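Long-range contacts in FdxN element excision controlling factor XisI (Anabaena variabilis ATCC 29413, PDB 2NVM), which probably helps control, together with XisF and XisH, the site-specific recombination that excises the fdxN element from the nitrogen-fixation genes of cyanobacteria: residues B[8-19]-B[93-104]; B[53-61]-B[71-79]. All blocks are in the same frame, centred on the assembly; numbering follows the deposited sequence.

Contact 1: B[8-19]-B[93-104]; sequences YRHTIQEIIKKY and AIVDEMLVAGIP
E97 turns a single carboxylate to two quite different neighbours on helix 8-19. Its OE2 forms a salt bridge with K18 NZ, 2.9 Å away, on the syn side but 30° out of the carboxylate plane, while OE1 lies against the Y19 ring, 3.2 Å from Y19 CE2. K18 reaches it with CG anti to the backbone N (chi1 177°) and the rest of the chain extended. Y19 also packs on I94, whose CG2 comes to 3.3 Å from Y19 CE2, and Y19 OH lies near A93 CB. Further in, the I15 branches divide the work: CG2 meets I94 CG2, and CD1 presses on M98 CG at 3.4 Å, a tight fit. The helices run roughly antiparallel, at 144°. A Schellman motif with G102 as C-prime residue ends helix 93-100, and the turn brings I103 CD1 tip to tip with T11 CG2, 3.4 Å apart. I103 CG2 then sits over one face of the Y8 ring, toward its rim, and P104 CD touches Y8 OH, which is hydrogen-bonded to D107. The chemistry is thus mixed: aliphatic packing probably sets the spacing of the helices, and one ion pair, through the exposed K18, probably adds to their alignment.

Contact 2: B[53-61]-B[71-79]; sequences RDQYLWLCC and HIILYLQIQ
W58 O is gripped by two successive amides of the neighbouring strand, I73 N at 2.8 Å and L74 N at 3.1 Å. This is a classic beta bulge in an antiparallel pair, and it shifts the register by one residue between W58 and L59. The I73 amide arrives in the carbonyl plane, whereas that of L74 is tilted 17° from it. In one of its two conformers I73 also lays CG2 over the six-membered ring of W58, 3.6 Å from its centroid, a CH-pi contact almost on the ring normal; L74 CD2 lies at the edge of the same ring. On the other face of the sheet, L57, with its own CG anti to the backbone N, sets CD1 over one face of the Y75 ring. Beyond it the Q55 chain, bent at chi2 (-65°), spends both ends of its amide: OE1 accepts from Y75 OH at a short 2.5 Å, and NE2 donates to Q77 OE1 at 2.9 Å, nearly straight at 171°. A leucine in place of Q55 takes away both amide ends and would probably leave the Q77 amide freer to turn and the Y75 hydroxyl short of an acceptor. That hydroxyl also bonds R46 of the second subunit, so the polar row reaches the dimer interface. At the far end of strand 55-61, C60 SG meets the H71 ring at its edge, 4.0 Å from H71 CD2.

In the fold
Contact 2 is the buried one, joining strands 55-61 and 67-79 within the sheet; contact 1 is partly buried and pairs the two helices lying on that sheet. They share no element but touch directly: I12 and Q13 of helix 4-23 pack on Y56, R9 makes a salt bridge to D54, and the backbone of Y19 rests on W58. From the other helix, I94 reaches L74 and L76. The face bearing Y56, W58, L74 and L76 is therefore the helix-covered side, while Q55, L57 and Q77 pack against the second subunit. Backbone hydrogen bonds dominate contact 2, whereas none crosses contact 1, which relies on side chains.

Contact 1: B[8-19]-B[93-104]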
loop_
_atom_site.group_PDB
_atom_site.type_symbol
_atom_site.label_atom_id
_atom_site.label_comp_id
_atom_site.label_asym_id
_atom_site.label_seq_id
_atom_site.Cartn_x
_atom_site.Cartn_y
_atom_site.Cartn_z
ATOM N N TYR B 8 -15.105 -8.335 -9.240
ATOM C CA TYR B 8 -13.643 -8.131 -9.285
ATOM C C TYR B 8 -13.084 -7.706 -7.927
ATOM O O TYR B 8 -12.021 -8.188 -7.538
ATOM C CB TYR B 8 -13.267 -7.102 -10.372
ATOM C CG TYR B 8 -13.285 -7.587 -11.812
ATOM C CD1 TYR B 8 -14.085 -8.679 -12.241
ATOM C CD2 TYR B 8 -12.583 -6.867 -12.804
ATOM C CE1 TYR B 8 -14.114 -9.083 -13.583
ATOM C CE2 TYR B 8 -12.616 -7.273 -14.170
ATOM C CZ TYR B 8 -13.387 -8.381 -14.538
ATOM O OH TYR B 8 -13.459 -8.805 -15.843
ATOM N N ARG B 9 -13.793 -6.807 -7.230
ATOM C CA ARG B 9 -13.414 -6.351 -5.873
ATOM C C ARG B 9 -13.395 -7.519 -4.891
ATOM O O ARG B 9 -12.395 -7.737 -4.223
ATOM C CB ARG B 9 -14.358 -5.258 -5.335
ATOM C CG ARG B 9 -14.161 -3.888 -5.948
ATOM C CD ARG B 9 -15.067 -2.894 -5.258
ATOM N NE ARG B 9 -14.835 -1.512 -5.687
ATOM C CZ ARG B 9 -15.453 -0.857 -6.682
ATOM N NH1 ARG B 9 -16.423 -1.407 -7.422
ATOM N NH2 ARG B 9 -15.103 0.413 -6.922
ATOM N N HIS B 10 -14.508 -8.258 -4.845
ATOM C CA HIS B 10 -14.672 -9.456 -3.990
ATOM C C HIS B 10 -13.585 -10.496 -4.270
ATOM O O HIS B 10 -12.968 -11.003 -3.327
ATOM C CB HIS B 10 -16.077 -10.064 -4.193
ATOM C CG HIS B 10 -16.319 -11.354 -3.458
ATOM N ND1 HIS B 10 -16.642 -11.404 -2.116
ATOM C CD2 HIS B 10 -16.340 -12.639 -3.897
ATOM C CE1 HIS B 10 -16.824 -12.664 -1.755
ATOM N NE2 HIS B 10 -16.651 -13.433 -2.816
ATOM N N THR B 11 -13.340 -10.756 -5.559
ATOM C CA THR B 11 -12.346 -11.734 -6.015
ATOM C C THR B 11 -10.937 -11.393 -5.534
ATOM O O THR B 11 -10.307 -12.204 -4.859
ATOM C CB THR B 11 -12.350 -11.878 -7.580
ATOM O OG1 THR B 11 -13.640 -12.305 -8.013
ATOM C CG2 THR B 11 -11.325 -12.906 -8.081
ATOM N N ILE B 12 -10.489 -10.175 -5.811
ATOM C CA ILE B 12 -9.119 -9.782 -5.459
ATOM C C ILE B 12 -8.950 -9.603 -3.923
ATOM O O ILE B 12 -7.868 -9.878 -3.413
ATOM C CB ILE B 12 -8.484 -8.678 -6.450
ATOM C CG1 ILE B 12 -8.554 -7.270 -5.929
ATOM C CG2 ILE B 12 -8.928 -8.861 -7.903
ATOM C CD1 ILE B 12 -7.454 -7.039 -4.923
ATOM N N GLN B 13 -10.002 -9.206 -3.197
ATOM C CA GLN B 13 -9.945 -9.125 -1.721
ATOM C C GLN B 13 -9.844 -10.521 -1.091
ATOM O O GLN B 13 -9.077 -10.717 -0.147
ATOM C CB GLN B 13 -11.124 -8.345 -1.144
ATOM C CG GLN B 13 -11.008 -6.865 -1.468
ATOM C CD GLN B 13 -12.213 -6.079 -1.037
ATOM O OE1 GLN B 13 -12.959 -5.552 -1.877
ATOM N NE2 GLN B 13 -12.446 -6.029 0.279
ATOM N N GLU B 14 -10.598 -11.476 -1.645
ATOM C CA GLU B 14 -10.572 -12.872 -1.222
ATOM C C GLU B 14 -9.188 -13.474 -1.540
ATOM O O GLU B 14 -8.651 -14.204 -0.721
ATOM C CB GLU B 14 -11.693 -13.664 -1.926
ATOM C CG GLU B 14 -11.987 -15.060 -1.381
ATOM C CD GLU B 14 -13.059 -15.826 -2.195
ATOM O OE1 GLU B 14 -13.728 -16.706 -1.600
ATOM O OE2 GLU B 14 -13.244 -15.554 -3.414
ATOM N N ILE B 15 -8.619 -13.153 -2.713
ATOM C CA ILE B 15 -7.286 -13.647 -3.116
ATOM C C ILE B 15 -6.165 -13.099 -2.203
ATOM O O ILE B 15 -5.371 -13.881 -1.663
ATOM C CB ILE B 15 -6.969 -13.323 -4.620
ATOM C CG1 ILE B 15 -7.804 -14.197 -5.562
ATOM C CG2 ILE B 15 -5.487 -13.564 -4.969
ATOM C CD1 ILE B 15 -7.793 -13.700 -7.016
ATOM N N ILE B 16 -6.128 -11.776 -2.027
ATOM C CA ILE B 16 -5.079 -11.113 -1.214
ATOM C C ILE B 16 -5.079 -11.636 0.248
ATOM O O ILE B 16 -4.018 -11.999 0.764
ATOM C CB ILE B 16 -5.097 -9.537 -1.362
ATOM C CG1 ILE B 16 -3.721 -8.944 -1.002
ATOM C CG2 ILE B 16 -6.247 -8.902 -0.570
ATOM C CD1 ILE B 16 -3.608 -7.418 -1.151
ATOM N N LYS B 17 -6.272 -11.776 0.844
ATOM C CA LYS B 17 -6.430 -12.330 2.201
ATOM C C LYS B 17 -6.021 -13.800 2.294
ATOM O O LYS B 17 -5.469 -14.195 3.322
ATOM C CB LYS B 17 -7.861 -12.157 2.736
ATOM C CG LYS B 17 -8.241 -10.708 3.015
ATOM C CD LYS B 17 -9.704 -10.586 3.454
ATOM C CE LYS B 17 -10.115 -9.124 3.670
ATOM N NZ LYS B 17 -11.525 -9.017 4.141
ATOM N N LYS B 18 -6.289 -14.590 1.239
ATOM C CA LYS B 18 -5.926 -16.024 1.182
ATOM C C LYS B 18 -4.419 -16.197 1.314
ATOM O O LYS B 18 -3.973 -16.868 2.235
ATOM C CB LYS B 18 -6.454 -16.715 -0.105
ATOM C CG LYS B 18 -6.062 -18.189 -0.298
ATOM C CD LYS B 18 -6.834 -18.833 -1.453
ATOM C CE LYS B 18 -6.470 -20.325 -1.609
ATOM N NZ LYS B 18 -7.401 -21.102 -2.495
ATOM N N TYR B 19 -3.661 -15.569 0.412
ATOM C CA TYR B 19 -2.182 -15.627 0.444
ATOM C C TYR B 19 -1.549 -14.944 1.656
ATOM O O TYR B 19 -0.468 -15.370 2.075
ATOM C CB TYR B 19 -1.549 -15.139 -0.871
ATOM C CG TYR B 19 -1.811 -16.091 -2.006
ATOM C CD1 TYR B 19 -1.051 -17.271 -2.145
ATOM C CD2 TYR B 19 -2.835 -15.849 -2.930
ATOM C CE1 TYR B 19 -1.299 -18.185 -3.199
ATOM C CE2 TYR B 19 -3.095 -16.745 -3.981
ATOM C CZ TYR B 19 -2.323 -17.909 -4.117
ATOM O OH TYR B 19 -2.585 -18.780 -5.150
ATOM N N ALA B 93 0.600 -17.638 -9.236
ATOM C CA ALA B 93 -0.440 -18.535 -8.667
ATOM C C ALA B 93 -1.776 -17.782 -8.492
ATOM O O ALA B 93 -2.829 -18.380 -8.667
ATOM C CB ALA B 93 0.002 -19.157 -7.337
ATOM N N ILE B 94 -1.711 -16.476 -8.188
ATOM C CA ILE B 94 -2.907 -15.618 -8.050
ATOM C C ILE B 94 -3.686 -15.426 -9.369
ATOM O O ILE B 94 -4.878 -15.162 -9.317
ATOM C CB ILE B 94 -2.608 -14.211 -7.401
ATOM C CG1 ILE B 94 -1.745 -13.300 -8.286
ATOM C CG2 ILE B 94 -1.965 -14.364 -6.000
ATOM C CD1 ILE B 94 -1.564 -11.912 -7.650
ATOM N N VAL B 95 -3.005 -15.506 -10.522
ATOM C CA VAL B 95 -3.658 -15.401 -11.845
ATOM C C VAL B 95 -4.616 -16.575 -12.072
ATOM O O VAL B 95 -5.715 -16.361 -12.576
ATOM C CB VAL B 95 -2.642 -15.261 -13.016
ATOM C CG1 VAL B 95 -3.294 -15.521 -14.375
ATOM C CG2 VAL B 95 -1.989 -13.891 -12.972
ATOM N N ASP B 96 -4.189 -17.785 -11.691
ATOM C CA ASP B 96 -5.014 -18.993 -11.774
ATOM C C ASP B 96 -6.309 -18.816 -10.982
ATOM O O ASP B 96 -7.381 -19.162 -11.473
ATOM C CB ASP B 96 -4.263 -20.239 -11.263
ATOM C CG ASP B 96 -3.111 -20.657 -12.179
ATOM O OD1 ASP B 96 -3.336 -20.806 -13.403
ATOM O OD2 ASP B 96 -1.993 -20.882 -11.658
ATOM N N GLU B 97 -6.200 -18.228 -9.787
ATOM C CA GLU B 97 -7.375 -17.965 -8.943
ATOM C C GLU B 97 -8.358 -16.972 -9.580
ATOM O O GLU B 97 -9.572 -17.183 -9.500
ATOM C CB GLU B 97 -6.956 -17.620 -7.506
ATOM C CG GLU B 97 -6.245 -18.852 -6.865
ATOM C CD GLU B 97 -6.140 -18.817 -5.370
ATOM O OE1 GLU B 97 -6.061 -17.719 -4.793
ATOM O OE2 GLU B 97 -6.126 -19.905 -4.760
HETATM N N MSE B 98 -7.832 -15.971 -10.284
HETATM C CA MSE B 98 -8.657 -14.977 -10.998
HETATM C C MSE B 98 -9.390 -15.602 -12.197
HETATM O O MSE B 98 -10.577 -15.334 -12.380
HETATM C CB MSE B 98 -7.822 -13.778 -11.463
HETATM C CG MSE B 98 -7.249 -12.946 -10.331
HETATM SE SE MSE B 98 -6.025 -11.623 -11.022
HETATM C CE MSE B 98 -5.324 -10.989 -9.344
ATOM N N LEU B 99 -8.690 -16.440 -12.971
ATOM C CA LEU B 99 -9.282 -17.153 -14.125
ATOM C C LEU B 99 -10.363 -18.137 -13.670
ATOM O O LEU B 99 -11.383 -18.255 -14.343
ATOM C CB LEU B 99 -8.222 -17.866 -14.982
ATOM C CG LEU B 99 -7.143 -16.974 -15.609
ATOM C CD1 LEU B 99 -6.103 -17.868 -16.248
ATOM C CD2 LEU B 99 -7.692 -15.958 -16.606
ATOM N N VAL B 100 -10.118 -18.829 -12.545
ATOM C CA VAL B 100 -11.100 -19.733 -11.889
ATOM C C VAL B 100 -12.323 -18.934 -11.361
ATOM O O VAL B 100 -13.412 -19.490 -11.250
ATOM C CB VAL B 100 -10.437 -20.610 -10.767
ATOM C CG1 VAL B 100 -11.461 -21.335 -9.910
ATOM C CG2 VAL B 100 -9.471 -21.603 -11.391
ATOM N N ALA B 101 -12.133 -17.652 -11.023
ATOM C CA ALA B 101 -13.235 -16.755 -10.626
ATOM C C ALA B 101 -13.940 -16.092 -11.846
ATOM O O ALA B 101 -14.710 -15.170 -11.651
ATOM C CB ALA B 101 -12.737 -15.683 -9.633
ATOM N N GLY B 102 -13.690 -16.546 -13.082
ATOM C CA GLY B 102 -14.329 -15.993 -14.284
ATOM C C GLY B 102 -13.860 -14.621 -14.730
ATOM O O GLY B 102 -14.605 -13.909 -15.405
ATOM N N ILE B 103 -12.637 -14.245 -14.355
ATOM C CA ILE B 103 -12.038 -12.978 -14.758
ATOM C C ILE B 103 -11.293 -13.370 -16.036
ATOM O O ILE B 103 -10.440 -14.269 -15.982
ATOM C CB ILE B 103 -11.061 -12.401 -13.699
ATOM C CG1 ILE B 103 -11.776 -12.236 -12.350
ATOM C CG2 ILE B 103 -10.471 -11.052 -14.175
ATOM C CD1 ILE B 103 -10.917 -11.657 -11.240
ATOM N N PRO B 104 -11.620 -12.738 -17.188
ATOM C CA PRO B 104 -10.906 -13.082 -18.425
ATOM C C PRO B 104 -9.488 -12.497 -18.416
ATOM O O PRO B 104 -9.252 -11.467 -17.750
ATOM C CB PRO B 104 -11.769 -12.437 -19.518
ATOM C CG PRO B 104 -12.336 -11.247 -18.861
ATOM C CD PRO B 104 -12.605 -11.667 -17.433
#

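Contact 2: B[53-61]-B[71-79]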
loop_
_atom_site.group_PDB
_atom_site.type_symbol
_atom_site.label_atom_id
_atom_site.label_comp_id
_atom_site.label_asym_id
_atom_site.label_seq_id
_atom_site.Cartn_x
_atom_site.Cartn_y
_atom_site.Cartn_z
ATOM N N ARG B 53 -10.864 3.435 -3.269
ATOM C CA ARG B 53 -9.841 3.721 -4.308
ATOM C C ARG B 53 -9.373 2.488 -5.117
ATOM O O ARG B 53 -8.595 2.659 -6.058
ATOM C CB ARG B 53 -8.637 4.428 -3.682
ATOM C CG ARG B 53 -8.994 5.779 -3.071
ATOM C CD ARG B 53 -7.840 6.452 -2.343
ATOM N NE ARG B 53 -8.300 7.679 -1.683
ATOM C CZ ARG B 53 -8.984 7.757 -0.531
ATOM N NH1 ARG B 53 -9.357 6.672 0.156
ATOM N NH2 ARG B 53 -9.337 8.954 -0.063
ATOM N N ASP B 54 -9.848 1.279 -4.765
ATOM C CA ASP B 54 -9.480 -0.003 -5.411
ATOM C C ASP B 54 -7.970 -0.258 -5.399
ATOM O O ASP B 54 -7.365 -0.555 -6.430
ATOM C CB ASP B 54 -10.068 -0.126 -6.843
ATOM C CG ASP B 54 -11.562 -0.351 -6.868
ATOM O OD1 ASP B 54 -12.069 -1.176 -6.090
ATOM O OD2 ASP B 54 -12.220 0.228 -7.751
ATOM N N GLN B 55 -7.385 -0.084 -4.217
ATOM C CA GLN B 55 -5.953 -0.297 -3.960
ATOM C C GLN B 55 -5.905 -1.363 -2.878
ATOM O O GLN B 55 -6.548 -1.211 -1.825
ATOM C CB GLN B 55 -5.293 0.991 -3.486
ATOM C CG GLN B 55 -5.395 2.171 -4.463
ATOM C CD GLN B 55 -4.664 1.950 -5.763
ATOM O OE1 GLN B 55 -3.540 1.477 -5.770
ATOM N NE2 GLN B 55 -5.292 2.314 -6.873
ATOM N N TYR B 56 -5.169 -2.439 -3.156
ATOM C CA TYR B 56 -5.064 -3.623 -2.287
ATOM C C TYR B 56 -3.589 -3.965 -2.168
ATOM O O TYR B 56 -2.975 -4.382 -3.152
ATOM C CB TYR B 56 -5.872 -4.791 -2.919
ATOM C CG TYR B 56 -7.294 -4.375 -3.258
ATOM C CD1 TYR B 56 -8.313 -4.406 -2.292
ATOM C CD2 TYR B 56 -7.609 -3.888 -4.540
ATOM C CE1 TYR B 56 -9.630 -3.976 -2.604
ATOM C CE2 TYR B 56 -8.922 -3.465 -4.863
ATOM C CZ TYR B 56 -9.917 -3.498 -3.897
ATOM O OH TYR B 56 -11.178 -3.075 -4.233
ATOM N N LEU B 57 -3.025 -3.814 -0.973
ATOM C CA LEU B 57 -1.602 -4.035 -0.770
ATOM C C LEU B 57 -1.243 -4.803 0.497
ATOM O O LEU B 57 -1.862 -4.639 1.527
ATOM C CB LEU B 57 -0.912 -2.674 -0.823
ATOM C CG LEU B 57 0.627 -2.636 -0.735
ATOM C CD1 LEU B 57 1.229 -1.706 -1.786
ATOM C CD2 LEU B 57 1.096 -2.326 0.691
ATOM N N TRP B 58 -0.225 -5.640 0.362
ATOM C CA TRP B 58 0.349 -6.446 1.399
ATOM C C TRP B 58 1.839 -6.130 1.388
ATOM O O TRP B 58 2.514 -6.311 0.360
ATOM C CB TRP B 58 0.035 -7.939 1.129
ATOM C CG TRP B 58 0.807 -8.951 1.911
ATOM C CD1 TRP B 58 1.376 -8.782 3.143
ATOM C CD2 TRP B 58 0.963 -10.344 1.590
ATOM N NE1 TRP B 58 1.943 -9.950 3.563
ATOM C CE2 TRP B 58 1.713 -10.931 2.644
ATOM C CE3 TRP B 58 0.575 -11.147 0.501
ATOM C CZ2 TRP B 58 2.090 -12.292 2.650
ATOM C CZ3 TRP B 58 0.949 -12.524 0.499
ATOM C CH2 TRP B 58 1.707 -13.074 1.572
ATOM N N LEU B 59 2.325 -5.640 2.532
ATOM C CA LEU B 59 3.733 -5.337 2.734
ATOM C C LEU B 59 4.218 -5.868 4.061
ATOM O O LEU B 59 3.415 -6.262 4.897
ATOM C CB LEU B 59 3.964 -3.821 2.648
ATOM C CG LEU B 59 3.287 -2.813 3.594
ATOM C CD1 LEU B 59 3.665 -2.957 5.040
ATOM C CD2 LEU B 59 3.688 -1.408 3.135
ATOM N N CYS B 60 5.535 -5.896 4.222
ATOM C CA CYS B 60 6.179 -6.207 5.502
ATOM C C CYS B 60 7.026 -4.979 5.878
ATOM O O CYS B 60 7.598 -4.310 5.013
ATOM C CB CYS B 60 6.974 -7.505 5.485
ATOM S SG CYS B 60 8.333 -7.514 4.440
ATOM N N CYS B 61 7.050 -4.667 7.160
ATOM C CA CYS B 61 7.769 -3.515 7.664
ATOM C C CYS B 61 8.259 -3.734 9.093
ATOM O O CYS B 61 7.543 -4.315 9.920
ATOM C CB CYS B 61 6.858 -2.285 7.564
ATOM S SG CYS B 61 7.547 -0.726 8.090
ATOM N N HIS B 71 9.074 -3.508 2.550
ATOM C CA HIS B 71 8.966 -4.255 1.308
ATOM C C HIS B 71 7.528 -4.641 0.905
ATOM O O HIS B 71 6.800 -5.245 1.681
ATOM C CB HIS B 71 9.888 -5.496 1.540
ATOM C CG HIS B 71 9.800 -6.560 0.501
ATOM N ND1 HIS B 71 10.188 -6.360 -0.807
ATOM C CD2 HIS B 71 9.423 -7.854 0.591
ATOM C CE1 HIS B 71 10.011 -7.479 -1.489
ATOM N NE2 HIS B 71 9.544 -8.401 -0.666
ATOM N N ILE B 72 7.153 -4.297 -0.321
ATOM C CA ILE B 72 5.842 -4.656 -0.918
ATOM C C ILE B 72 5.932 -6.119 -1.352
ATOM O O ILE B 72 6.879 -6.478 -2.061
ATOM C CB ILE B 72 5.484 -3.720 -2.094
ATOM C CG1 ILE B 72 5.332 -2.278 -1.553
ATOM C CG2 ILE B 72 4.193 -4.214 -2.851
ATOM C CD1 ILE B 72 5.046 -1.232 -2.610
ATOM N N ILE B 73 4.972 -6.939 -0.881
ATOM C CA ILE B 73 4.876 -8.377 -1.176
ATOM C C ILE B 73 3.904 -8.611 -2.332
ATOM O O ILE B 73 4.214 -9.325 -3.282
ATOM C CB ILE B 73 4.322 -9.213 0.043
ATOM C CG1 ILE B 73 5.167 -9.034 1.310
ATOM C CG2 ILE B 73 4.217 -10.709 -0.300
ATOM C CD1 ILE B 73 6.574 -9.503 1.182
ATOM N N LEU B 74 2.706 -8.029 -2.212
ATOM C CA LEU B 74 1.637 -8.172 -3.195
ATOM C C LEU B 74 0.878 -6.864 -3.286
ATOM O O LEU B 74 0.480 -6.311 -2.250
ATOM C CB LEU B 74 0.729 -9.331 -2.756
ATOM C CG LEU B 74 -0.350 -9.969 -3.642
ATOM C CD1 LEU B 74 0.183 -10.378 -4.988
ATOM C CD2 LEU B 74 -0.916 -11.203 -2.926
ATOM N N TYR B 75 0.717 -6.364 -4.515
ATOM C CA TYR B 75 0.038 -5.111 -4.776
ATOM C C TYR B 75 -0.836 -5.250 -6.023
ATOM O O TYR B 75 -0.346 -5.555 -7.113
ATOM C CB TYR B 75 1.056 -3.939 -4.865
ATOM C CG TYR B 75 0.483 -2.584 -5.245
ATOM C CD1 TYR B 75 -0.816 -2.177 -4.831
ATOM C CD2 TYR B 75 1.274 -1.644 -5.931
ATOM C CE1 TYR B 75 -1.339 -0.924 -5.183
ATOM C CE2 TYR B 75 0.769 -0.390 -6.282
ATOM C CZ TYR B 75 -0.547 -0.035 -5.889
ATOM O OH TYR B 75 -1.074 1.189 -6.199
ATOM N N LEU B 76 -2.130 -5.013 -5.821
ATOM C CA LEU B 76 -3.152 -5.096 -6.852
ATOM C C LEU B 76 -4.010 -3.841 -6.829
ATOM O O LEU B 76 -4.280 -3.291 -5.750
ATOM C CB LEU B 76 -4.060 -6.304 -6.580
ATOM C CG LEU B 76 -3.408 -7.676 -6.374
ATOM C CD1 LEU B 76 -4.448 -8.715 -6.054
ATOM C CD2 LEU B 76 -2.658 -8.108 -7.590
ATOM N N GLN B 77 -4.391 -3.373 -8.012
ATOM C CA GLN B 77 -5.325 -2.265 -8.168
ATOM C C GLN B 77 -6.292 -2.527 -9.338
ATOM O O GLN B 77 -5.951 -3.256 -10.273
ATOM C CB GLN B 77 -4.644 -0.890 -8.305
ATOM C CG GLN B 77 -3.771 -0.693 -9.536
ATOM C CD GLN B 77 -3.502 0.742 -9.954
ATOM O OE1 GLN B 77 -3.985 1.719 -9.362
ATOM N NE2 GLN B 77 -2.754 0.872 -11.043
ATOM N N ILE B 78 -7.495 -1.956 -9.242
ATOM C CA ILE B 78 -8.506 -2.034 -10.285
ATOM C C ILE B 78 -8.494 -0.628 -10.884
ATOM O O ILE B 78 -8.729 0.345 -10.163
ATOM C CB ILE B 78 -9.914 -2.447 -9.794
ATOM C CG1 ILE B 78 -9.850 -3.744 -8.949
ATOM C CG2 ILE B 78 -10.828 -2.625 -11.001
ATOM C CD1 ILE B 78 -11.167 -4.178 -8.367
ATOM N N GLN B 79 -8.184 -0.542 -12.179
ATOM C CA GLN B 79 -8.086 0.719 -12.919
ATOM C C GLN B 79 -8.682 0.561 -14.328
ATOM O O GLN B 79 -8.239 -0.312 -15.083
ATOM C CB GLN B 79 -6.620 1.109 -13.004
ATOM C CG GLN B 79 -6.349 2.476 -13.627
ATOM C CD GLN B 79 -4.892 2.908 -13.485
ATOM O OE1 GLN B 79 -4.622 4.016 -13.024
ATOM N NE2 GLN B 79 -3.949 2.021 -13.840
#